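Local coordinates for halotolerant alpha-type carbonic anhydrase (dCA II) (Dunaliella salina, PDB 1Y7W), which catalyses the reversible hydration of carbon dioxide to bicarbonate as a zinc enzyme that tolerates high salt, at residues L90-V95 with T104-A109; H133-H138 with D271-R276; K174-G179 with P248-R253; L217-L222 with H243-P248. All blocks are in the same frame, centred on the assembly; numbering follows the deposited sequence.

Contact 1 of 4, residues L90-V95 with T104-A109; sequences LTNAKV and TFDQPA
Leu90 and Phe105 form the apolar side of a short antiparallel pairing, in which strand 94-95 holds the outer strand 103-104 of a small three-stranded sheet. Leu90 CD1 sits over one ring face, offset toward the rim and 3.7 Å from Phe105 CE2, a CH-pi contact. The leucine's branching suits the place, because CD2 reaches both Phe105 CD1 and Pro108 CG. An alanine at Phe105 would keep CB beside Thr91 O but would probably open a gap next to Leu90 and Phe129, leaving Leu90 CD1 without the ring face it rests on. The backbone sets this packing: Lys94 N to Thr104 O and Thr104 N to Lys94 O are both 2.9 Å, a hydrogen-bonded pair. Further along, Asp106 N gives a nearly straight bond (174°) to Thr91 O at 2.8 Å, and a water joins Thr91 N to Asp106 O. Asn92 tolerates the left-handed backbone needed here, and its own N is bonded to Asn210 OD1. Its CG is anti to the backbone N (chi1 -178°); the side chains of Asn92 and Asp106 cross at about a right angle, and Asn92 ND2 meets the syn side of Asp106 OD2 at 3.0 Å, though well out of the carboxylate plane.

Contact 2 of 4, residues H133-H138 with D271-R276; sequences HFLSEH and DVVNNR
His133, Asn274 and Glu137 carry a buried loop-to-loop contact of the alpha-carbonic anhydrase fold, where the chain leaving strand 120-133 runs beside the segment 271-276 next to the zinc site. All three hydrogen bonds across the contact join a side chain to a backbone atom, which suits two irregular segments with no strand pairing. His133 ND1 gives its proton to Val272 O at 2.9 Å, the acceptor lying in the ring plane, while NE2 is engaged by Gly100 N, so the ring is held from both nitrogens. Asn274 OD1 lies over one face of that ring and accepts from His133 N at 2.8 Å; its ND2 bonds to Phe131 O, which fixes the amide. A leucine in place of His133 would probably leave Val272 O and Gly100 N without their mates and take away the ring face beneath Asn274 OD1. Apolar groups fill the neighbouring side: Phe134 CD2 meets Val272 CG1 at 3.7 Å, and Leu135 CB meets Val273 CG1 at 3.6 Å, each valine placing CG1 anti to its backbone N. Asn274 O accepts from ND1 of the zinc ligand His132, so the segment is a second shell to the metal. Glu137 runs past Asn275 in the opposite direction, its OE1 bonded to Thr232 OG1, consistent with the Thr-Glu pair of other alpha-type enzymes, which orients the zinc-bound solvent. Its other oxygen, Glu137 OE2, is met on the anti side by Arg276 N at 2.9 Å, with an angle of 164° at the hydrogen.

Contact 3 of 4, residues K174-G179 with P248-R253; sequences KYSENG and PREVTR
Ser176 and Glu250 mark the tightly packed heart of this surface contact, where strands 166-175 and 240-251 run parallel and end together. Three backbone bonds tie them: Lys174 N to Arg249 O at 2.9 Å, Val251 N back to Lys174 O, and Ser176 N to Val251 O. Just past this ladder Ser176 OG, anti to its backbone N (chi1 158°), donates to Glu250 OE2 at 2.6 Å from above the carboxylate plane. The same hydroxyl accepts from Asn178 N at 3.0 Å, an ST turn, so a small side chain both closes the bend and grips the acid on the neighbouring strand. Gly179 then passes close to Thr252, whose CG2 is 3.3 Å from Gly179 N; a CB at this glycine would be tight against that methyl. Thr252 itself is the N-cap of helix 253-266, its OG1 taken up by Gln255 N.

Snug but more exposed is Arg253 on Tyr175. The arginine chain bends at chi2 (89°), bringing CD over the ring; the guanidinium beyond lies flat on it, planes about 6° apart and Arg253 CZ 3.9 Å from Tyr175 CG. The loose, solvent side holds a water on Arg253 N and the ends of Lys174 and Glu250, side by side but with Lys174 NZ 4.6 Å from Glu250 OE1, beyond a salt bridge. Arg249 has its salt bridge with Asp180, whereas across this contact Glu250 is held by the Ser176 hydroxyl and Arg253 by cation-pi stacking, and the lysine-glutamate attraction is probably modest.

Contact 4 of 4, residues L217-L222 with H243-P248; sequences LLPSSL and HVFTTP
Pro219 and Thr247 meet where the loop after helix 213-217 lies against strand 240-251, with Pro219 CB only 3.3 Å from Thr247 O. The proline ring crosses the Phe245 side chain at about a right angle, and its CG rests 3.8 Å from Phe245 CB. A rigid apolar ring suits this spot, where it packs on the start of the aromatic side chain. Phe245 leaves the backbone toward the loop, and its CG stands anti to the carbonyl carbon (chi1 -72°). One edge of the ring faces Ser221 O, near the ring plane at 3.8 Å from Phe245 CD1, while Phe245 CE1 comes within 3.6 Å of Leu222 O, an oxygen already bonded by Asn290 ND2. Tyr224 packs against the same ring.

Thr247 splits its branches between the two serines. With OG1 anti to the carbonyl carbon (chi1 -57°) and CG2 anti to the backbone N, Thr247 OG1 touches Ser221 CB at 3.3 Å and Thr247 CG2 touches Ser220 OG at 3.6 Å. Ser221 OG, anti to its own backbone N, is bonded by Lys223 N. Two waters link the backbones: one molecule joins Ser220 N to Pro248 O, and another joins Thr247 N to Ser221 O. The result is a loop packed against a strand of the central mixed sheet of the alpha-carbonic anhydrase fold, with proline and phenylalanine in the interface and solvent bridging the backbones.

In the fold
Of the four, contact 2 lies nearest the catalytic zinc, which His130, His132 and His150 hold; the Glu137 side chain is about 4 Å from the metal. Contacts 1 and 4 stand farther back, the side chains of Phe105 and Phe245 each about 13 Å from it, while Thr91 of contact 1 comes about 8 Å from the bound sodium. Contacts 1 and 2 sit on opposite sides of the chain's centre, about 24 Å apart between centres. Contacts 3 and 4 share Pro248 and strand 240-251, and Arg249 NE and NH1 probably bond to Leu217 O and Leu218 O. Contact 3 also touches contact 2, Tyr175 OH packing 4.1 Å from Phe134 CD1.

Contact 1 of 4, residues L90-V95 with T104-A109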
# COMPACT_ATOMS: atom_id res chain seq x y z
N LEU A 90 -8.02 -13.84 0.39
CA LEU A 90 -7.88 -13.23 1.71
C LEU A 90 -9.19 -13.58 2.42
O LEU A 90 -10.26 -13.18 1.98
CB LEU A 90 -7.74 -11.71 1.55
CG LEU A 90 -6.51 -11.33 0.70
CD1 LEU A 90 -6.39 -9.82 0.77
CD2 LEU A 90 -5.23 -11.99 1.23
N THR A 91 -9.07 -14.29 3.53
CA THR A 91 -10.26 -14.74 4.24
C THR A 91 -10.47 -14.09 5.61
O THR A 91 -9.52 -13.61 6.23
CB THR A 91 -10.20 -16.29 4.39
OG1 THR A 91 -9.27 -16.62 5.42
CG2 THR A 91 -9.78 -16.94 3.09
N ASN A 92 -11.73 -14.07 6.08
CA ASN A 92 -12.07 -13.46 7.37
C ASN A 92 -11.56 -11.98 7.27
O ASN A 92 -10.93 -11.44 8.18
CB ASN A 92 -11.39 -14.21 8.54
CG ASN A 92 -11.75 -13.62 9.91
OD1 ASN A 92 -12.77 -12.93 10.07
ND2 ASN A 92 -10.92 -13.92 10.93
N ALA A 93 -11.80 -11.38 6.11
CA ALA A 93 -11.39 -10.01 5.87
C ALA A 93 -12.21 -9.01 6.73
O ALA A 93 -13.37 -9.25 7.05
CB ALA A 93 -11.56 -9.70 4.38
N LYS A 94 -11.56 -7.92 7.14
CA LYS A 94 -12.17 -6.87 7.97
C LYS A 94 -11.60 -5.50 7.51
O LYS A 94 -10.47 -5.40 7.01
CB LYS A 94 -11.80 -7.12 9.42
CG LYS A 94 -12.30 -8.49 9.90
CD LYS A 94 -11.89 -8.79 11.32
CE LYS A 94 -12.63 -10.09 11.73
NZ LYS A 94 -12.37 -10.53 13.15
N VAL A 95 -12.40 -4.45 7.63
CA VAL A 95 -11.91 -3.14 7.19
C VAL A 95 -12.05 -2.15 8.37
O VAL A 95 -12.93 -2.32 9.23
CB VAL A 95 -12.69 -2.67 5.96
CG1 VAL A 95 -14.18 -2.56 6.28
CG2 VAL A 95 -12.15 -1.32 5.47
N THR A 104 -7.64 -6.06 7.01
CA THR A 104 -6.84 -7.13 7.62
C THR A 104 -7.57 -8.45 7.30
O THR A 104 -8.72 -8.47 6.82
CB THR A 104 -6.74 -6.95 9.17
OG1 THR A 104 -8.04 -6.64 9.69
CG2 THR A 104 -5.78 -5.76 9.53
N PHE A 105 -6.91 -9.58 7.56
CA PHE A 105 -7.51 -10.85 7.19
C PHE A 105 -6.66 -11.97 7.82
O PHE A 105 -5.65 -11.70 8.44
CB PHE A 105 -7.49 -10.96 5.64
CG PHE A 105 -6.23 -10.36 4.99
CD1 PHE A 105 -4.99 -10.98 5.11
CD2 PHE A 105 -6.28 -9.07 4.39
CE1 PHE A 105 -3.79 -10.32 4.64
CE2 PHE A 105 -5.13 -8.41 3.94
CZ PHE A 105 -3.87 -9.04 4.07
N ASP A 106 -7.12 -13.20 7.69
CA ASP A 106 -6.33 -14.30 8.22
C ASP A 106 -5.01 -14.34 7.45
O ASP A 106 -4.99 -14.14 6.24
CB ASP A 106 -7.10 -15.59 8.02
CG ASP A 106 -8.29 -15.71 8.93
OD1 ASP A 106 -9.20 -16.49 8.57
OD2 ASP A 106 -8.30 -15.05 9.98
N GLN A 107 -3.90 -14.58 8.13
CA GLN A 107 -2.61 -14.63 7.41
C GLN A 107 -2.52 -15.78 6.43
O GLN A 107 -2.72 -16.95 6.80
CB GLN A 107 -1.45 -14.76 8.37
CG GLN A 107 -0.73 -13.46 8.61
CD GLN A 107 0.35 -13.59 9.70
OE1 GLN A 107 0.57 -12.65 10.49
NE2 GLN A 107 1.03 -14.77 9.74
N PRO A 108 -2.25 -15.48 5.15
CA PRO A 108 -2.12 -16.55 4.16
C PRO A 108 -0.92 -17.44 4.58
O PRO A 108 0.06 -16.97 5.13
CB PRO A 108 -1.84 -15.81 2.84
CG PRO A 108 -2.48 -14.51 3.02
CD PRO A 108 -2.22 -14.16 4.50
N ALA A 109 -0.99 -18.73 4.27
CA ALA A 109 0.12 -19.61 4.67
C ALA A 109 0.57 -20.55 3.57
O ALA A 109 1.47 -21.39 3.79
CB ALA A 109 -0.28 -20.45 5.97
O HOH W 1 -6.49 -15.14 4.26
O HOH W 2 -8.55 -12.15 10.51

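Contact 2 of 4, residues H133-H138 with D271-R276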
# COMPACT_ATOMS: atom_id res chain seq x y z
N HIS A 133 -5.66 8.01 -0.34
CA HIS A 133 -6.77 8.53 -1.13
C HIS A 133 -6.72 10.01 -1.52
O HIS A 133 -6.24 10.85 -0.75
CB HIS A 133 -8.14 8.18 -0.45
CG HIS A 133 -8.11 8.09 1.07
ND1 HIS A 133 -8.09 9.20 1.90
CD2 HIS A 133 -8.14 7.02 1.90
CE1 HIS A 133 -8.12 8.80 3.17
NE2 HIS A 133 -8.15 7.48 3.19
N PHE A 134 -7.24 10.26 -2.72
CA PHE A 134 -7.30 11.55 -3.38
C PHE A 134 -6.00 11.98 -4.05
O PHE A 134 -6.04 12.57 -5.14
CB PHE A 134 -7.87 12.59 -2.46
CG PHE A 134 -9.35 12.37 -2.25
CD1 PHE A 134 -10.27 12.67 -3.28
CD2 PHE A 134 -9.82 11.73 -1.11
CE1 PHE A 134 -11.62 12.30 -3.14
CE2 PHE A 134 -11.14 11.38 -0.97
CZ PHE A 134 -12.04 11.65 -1.98
N LEU A 135 -4.85 11.68 -3.44
CA LEU A 135 -3.60 11.92 -4.14
C LEU A 135 -2.75 10.67 -3.86
O LEU A 135 -2.64 10.30 -2.70
CB LEU A 135 -2.86 13.16 -3.61
CG LEU A 135 -3.38 14.53 -4.12
CD1 LEU A 135 -2.48 15.63 -3.53
CD2 LEU A 135 -3.38 14.54 -5.68
N SER A 136 -2.15 10.07 -4.87
CA SER A 136 -1.27 8.93 -4.69
C SER A 136 0.07 9.37 -4.03
O SER A 136 0.45 10.56 -4.10
CB SER A 136 -0.97 8.27 -6.04
OG SER A 136 -0.36 9.21 -6.91
N GLU A 137 0.75 8.42 -3.37
CA GLU A 137 2.07 8.71 -2.78
C GLU A 137 3.12 8.65 -3.91
O GLU A 137 3.86 9.62 -4.15
CB GLU A 137 2.36 7.67 -1.69
CG GLU A 137 1.35 7.83 -0.55
CD GLU A 137 1.91 7.37 0.80
OE1 GLU A 137 2.37 6.21 0.89
OE2 GLU A 137 1.88 8.16 1.75
N HIS A 138 3.21 7.53 -4.61
CA HIS A 138 4.14 7.53 -5.75
C HIS A 138 3.51 8.29 -6.93
O HIS A 138 2.28 8.45 -6.96
CB HIS A 138 4.43 6.12 -6.29
CG HIS A 138 5.22 5.29 -5.34
ND1 HIS A 138 4.63 4.62 -4.29
CD2 HIS A 138 6.56 5.09 -5.23
CE1 HIS A 138 5.58 4.05 -3.56
NE2 HIS A 138 6.75 4.32 -4.10
N ASP A 271 -7.17 14.04 8.00
CA ASP A 271 -6.76 14.57 6.71
C ASP A 271 -7.37 13.63 5.69
O ASP A 271 -7.13 12.40 5.71
CB ASP A 271 -5.23 14.58 6.56
CG ASP A 271 -4.56 15.61 7.47
OD1 ASP A 271 -4.87 16.83 7.32
OD2 ASP A 271 -3.76 15.19 8.33
N VAL A 272 -8.12 14.20 4.77
CA VAL A 272 -8.78 13.40 3.76
C VAL A 272 -7.80 13.02 2.65
O VAL A 272 -8.03 12.05 1.95
CB VAL A 272 -9.96 14.17 3.18
CG1 VAL A 272 -10.63 13.39 2.11
CG2 VAL A 272 -10.98 14.45 4.29
N VAL A 273 -6.72 13.79 2.48
CA VAL A 273 -5.74 13.48 1.43
C VAL A 273 -4.48 12.98 2.23
O VAL A 273 -3.69 13.77 2.78
CB VAL A 273 -5.39 14.74 0.59
CG1 VAL A 273 -4.51 14.34 -0.60
CG2 VAL A 273 -6.70 15.41 0.04
N ASN A 274 -4.30 11.65 2.29
CA ASN A 274 -3.24 11.11 3.14
C ASN A 274 -2.00 10.57 2.46
O ASN A 274 -1.64 9.36 2.60
CB ASN A 274 -3.87 10.02 4.04
CG ASN A 274 -4.43 8.85 3.24
OD1 ASN A 274 -4.90 9.03 2.12
ND2 ASN A 274 -4.41 7.63 3.84
N ASN A 275 -1.36 11.41 1.65
CA ASN A 275 -0.13 11.03 0.98
C ASN A 275 1.10 11.77 1.53
O ASN A 275 1.07 13.00 1.77
CB ASN A 275 -0.19 11.31 -0.54
CG ASN A 275 -0.38 12.81 -0.83
OD1 ASN A 275 -1.23 13.43 -0.24
ND2 ASN A 275 0.43 13.37 -1.71
N ARG A 276 2.20 11.01 1.69
CA ARG A 276 3.46 11.63 2.07
C ARG A 276 4.05 12.18 0.74
O ARG A 276 3.93 11.54 -0.32
CB ARG A 276 4.48 10.61 2.60
CG ARG A 276 5.76 11.32 3.02
CD ARG A 276 6.83 10.24 3.41
NE ARG A 276 7.99 10.83 4.09
CZ ARG A 276 9.09 10.16 4.41
NH1 ARG A 276 9.17 8.87 4.08
NH2 ARG A 276 10.10 10.76 5.06
O HOH W 3 3.21 12.10 -2.87

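Contact 3 of 4, residues K174-G179 with P248-R253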
# COMPACT_ATOMS: atom_id res chain seq x y z
N LYS A 174 -6.69 5.12 -11.80
CA LYS A 174 -6.89 6.39 -12.51
C LYS A 174 -8.41 6.71 -12.58
O LYS A 174 -9.27 5.80 -12.58
CB LYS A 174 -6.34 6.32 -13.93
CG LYS A 174 -7.02 5.30 -14.83
CD LYS A 174 -6.55 5.43 -16.29
CE LYS A 174 -7.22 4.35 -17.18
NZ LYS A 174 -6.71 4.33 -18.61
N TYR A 175 -8.75 7.99 -12.64
CA TYR A 175 -10.15 8.35 -12.74
C TYR A 175 -10.62 7.87 -14.12
O TYR A 175 -9.91 7.99 -15.12
CB TYR A 175 -10.37 9.89 -12.65
CG TYR A 175 -10.46 10.42 -11.24
CD1 TYR A 175 -11.35 9.86 -10.33
CD2 TYR A 175 -9.65 11.48 -10.81
CE1 TYR A 175 -11.43 10.34 -9.02
CE2 TYR A 175 -9.73 11.97 -9.48
CZ TYR A 175 -10.62 11.38 -8.61
OH TYR A 175 -10.67 11.78 -7.30
N SER A 176 -11.82 7.35 -14.15
CA SER A 176 -12.38 6.82 -15.38
C SER A 176 -13.90 6.96 -15.28
O SER A 176 -14.41 7.30 -14.21
CB SER A 176 -11.97 5.35 -15.47
OG SER A 176 -12.81 4.61 -16.30
N GLU A 177 -14.63 6.73 -16.38
CA GLU A 177 -16.10 6.83 -16.31
C GLU A 177 -16.66 5.49 -15.78
O GLU A 177 -17.84 5.38 -15.46
CB GLU A 177 -16.69 7.19 -17.70
CG GLU A 177 -16.17 8.55 -18.29
CD GLU A 177 -15.41 8.42 -19.68
OE1 GLU A 177 -16.06 8.55 -20.76
OE2 GLU A 177 -14.15 8.20 -19.68
N ASN A 178 -15.78 4.50 -15.66
CA ASN A 178 -16.14 3.15 -15.20
C ASN A 178 -15.39 2.77 -13.93
O ASN A 178 -14.19 2.62 -13.96
CB ASN A 178 -15.79 2.13 -16.28
CG ASN A 178 -16.45 2.45 -17.61
OD1 ASN A 178 -17.67 2.73 -17.66
ND2 ASN A 178 -15.67 2.41 -18.69
N GLY A 179 -16.10 2.57 -12.83
CA GLY A 179 -15.41 2.26 -11.59
C GLY A 179 -14.86 0.86 -11.51
O GLY A 179 -15.10 0.02 -12.37
N PRO A 248 -2.58 1.18 -14.22
CA PRO A 248 -3.60 1.41 -13.19
C PRO A 248 -4.93 0.70 -13.35
O PRO A 248 -5.26 0.18 -14.42
CB PRO A 248 -3.80 2.94 -13.22
CG PRO A 248 -3.45 3.32 -14.64
CD PRO A 248 -2.47 2.30 -15.18
N ARG A 249 -5.64 0.60 -12.23
CA ARG A 249 -7.03 0.14 -12.25
C ARG A 249 -7.83 1.43 -12.49
O ARG A 249 -7.21 2.46 -12.78
CB ARG A 249 -7.40 -0.46 -10.90
CG ARG A 249 -7.12 -1.97 -10.90
CD ARG A 249 -7.49 -2.57 -9.54
NE ARG A 249 -7.34 -4.02 -9.60
CZ ARG A 249 -8.28 -4.85 -10.03
NH1 ARG A 249 -8.02 -6.16 -10.06
NH2 ARG A 249 -9.50 -4.39 -10.38
N GLU A 250 -9.15 1.39 -12.36
CA GLU A 250 -9.98 2.57 -12.60
C GLU A 250 -10.86 2.92 -11.43
O GLU A 250 -11.25 2.05 -10.71
CB GLU A 250 -10.86 2.35 -13.85
CG GLU A 250 -9.99 2.17 -15.10
CD GLU A 250 -10.79 1.92 -16.38
OE1 GLU A 250 -10.13 1.54 -17.38
OE2 GLU A 250 -12.04 2.13 -16.39
N VAL A 251 -11.21 4.18 -11.26
CA VAL A 251 -12.07 4.58 -10.15
C VAL A 251 -12.86 5.81 -10.55
O VAL A 251 -12.37 6.61 -11.32
CB VAL A 251 -11.23 4.89 -8.87
CG1 VAL A 251 -10.31 6.05 -9.11
CG2 VAL A 251 -12.13 5.16 -7.70
N THR A 252 -14.07 5.94 -10.03
CA THR A 252 -14.91 7.08 -10.32
C THR A 252 -14.94 8.04 -9.18
O THR A 252 -14.59 7.69 -8.03
CB THR A 252 -16.36 6.66 -10.58
OG1 THR A 252 -16.90 6.09 -9.40
CG2 THR A 252 -16.40 5.67 -11.67
N ARG A 253 -15.36 9.28 -9.46
CA ARG A 253 -15.45 10.23 -8.37
C ARG A 253 -16.49 9.72 -7.37
O ARG A 253 -16.39 9.95 -6.17
CB ARG A 253 -15.88 11.63 -8.86
CG ARG A 253 -14.74 12.56 -9.14
CD ARG A 253 -14.29 12.42 -10.52
NE ARG A 253 -13.33 13.44 -10.96
CZ ARG A 253 -12.78 13.41 -12.17
NH1 ARG A 253 -11.90 14.31 -12.56
NH2 ARG A 253 -13.17 12.45 -13.01
O HOH W 4 -15.24 9.92 -12.11

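Contact 4 of 4, residues L217-L222 with H243-P248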
# COMPACT_ATOMS: atom_id res chain seq x y z
N LEU A 217 -7.62 -7.36 -6.88
CA LEU A 217 -6.59 -6.38 -6.53
C LEU A 217 -5.49 -6.18 -7.56
O LEU A 217 -5.22 -5.06 -7.93
CB LEU A 217 -6.00 -6.71 -5.16
CG LEU A 217 -6.95 -6.89 -3.96
CD1 LEU A 217 -6.12 -7.27 -2.78
CD2 LEU A 217 -7.81 -5.64 -3.66
N LEU A 218 -4.86 -7.26 -8.05
CA LEU A 218 -3.77 -7.06 -9.01
C LEU A 218 -4.29 -6.45 -10.29
O LEU A 218 -5.39 -6.79 -10.74
CB LEU A 218 -3.06 -8.36 -9.34
CG LEU A 218 -2.32 -9.07 -8.22
CD1 LEU A 218 -1.30 -10.02 -8.91
CD2 LEU A 218 -1.54 -8.08 -7.35
N PRO A 219 -3.50 -5.54 -10.91
CA PRO A 219 -3.97 -4.92 -12.15
C PRO A 219 -3.86 -5.83 -13.36
O PRO A 219 -3.34 -6.94 -13.27
CB PRO A 219 -3.11 -3.67 -12.28
CG PRO A 219 -1.85 -4.01 -11.56
CD PRO A 219 -2.25 -4.92 -10.41
N SER A 220 -4.33 -5.33 -14.50
CA SER A 220 -4.34 -6.11 -15.72
C SER A 220 -2.98 -6.50 -16.31
O SER A 220 -2.90 -7.46 -17.09
CB SER A 220 -5.20 -5.42 -16.78
OG SER A 220 -4.81 -4.05 -16.95
N SER A 221 -1.91 -5.80 -15.93
CA SER A 221 -0.58 -6.13 -16.43
C SER A 221 0.32 -6.30 -15.23
O SER A 221 0.08 -5.70 -14.17
CB SER A 221 -0.08 -5.02 -17.37
OG SER A 221 1.33 -4.93 -17.34
N LEU A 222 1.32 -7.15 -15.36
CA LEU A 222 2.21 -7.38 -14.23
C LEU A 222 3.39 -6.44 -14.29
O LEU A 222 4.31 -6.57 -13.50
CB LEU A 222 2.73 -8.80 -14.25
CG LEU A 222 1.62 -9.83 -14.04
CD1 LEU A 222 2.27 -11.21 -13.97
CD2 LEU A 222 0.86 -9.54 -12.76
N HIS A 243 7.26 -2.52 -4.89
CA HIS A 243 6.87 -3.05 -6.21
C HIS A 243 5.68 -2.17 -6.63
O HIS A 243 4.55 -2.40 -6.21
CB HIS A 243 6.44 -4.53 -6.10
CG HIS A 243 7.40 -5.41 -5.37
ND1 HIS A 243 7.61 -5.32 -4.01
CD2 HIS A 243 8.25 -6.37 -5.82
CE1 HIS A 243 8.56 -6.17 -3.65
NE2 HIS A 243 8.96 -6.82 -4.73
N VAL A 244 5.92 -1.15 -7.44
CA VAL A 244 4.86 -0.26 -7.87
C VAL A 244 4.39 -0.61 -9.29
O VAL A 244 5.14 -0.40 -10.24
CB VAL A 244 5.35 1.20 -7.80
CG1 VAL A 244 4.23 2.14 -8.17
CG2 VAL A 244 5.83 1.49 -6.39
N PHE A 245 3.20 -1.20 -9.43
CA PHE A 245 2.66 -1.59 -10.73
C PHE A 245 2.34 -0.35 -11.52
O PHE A 245 1.69 0.52 -11.03
CB PHE A 245 1.42 -2.46 -10.53
CG PHE A 245 1.80 -3.81 -10.03
CD1 PHE A 245 1.83 -4.90 -10.91
CD2 PHE A 245 2.31 -3.97 -8.73
CE1 PHE A 245 2.37 -6.16 -10.51
CE2 PHE A 245 2.86 -5.20 -8.30
CZ PHE A 245 2.88 -6.30 -9.20
N THR A 246 2.76 -0.33 -12.78
CA THR A 246 2.58 0.85 -13.60
C THR A 246 1.29 0.92 -14.44
O THR A 246 1.02 1.94 -15.00
CB THR A 246 3.87 1.05 -14.46
OG1 THR A 246 4.17 -0.14 -15.18
CG2 THR A 246 5.05 1.35 -13.52
N THR A 247 0.50 -0.15 -14.49
CA THR A 247 -0.77 -0.12 -15.19
C THR A 247 -1.82 0.09 -14.12
O THR A 247 -1.96 -0.73 -13.20
CB THR A 247 -1.06 -1.44 -15.87
OG1 THR A 247 0.02 -1.76 -16.77
CG2 THR A 247 -2.38 -1.37 -16.61
N PRO A 248 -2.58 1.18 -14.22
CA PRO A 248 -3.60 1.41 -13.19
C PRO A 248 -4.93 0.70 -13.35
O PRO A 248 -5.26 0.18 -14.42
CB PRO A 248 -3.80 2.94 -13.22
CG PRO A 248 -3.45 3.32 -14.64
CD PRO A 248 -2.47 2.30 -15.18
O HOH W 5 -5.82 -2.65 -14.48
O HOH W 6 1.15 -3.02 -14.16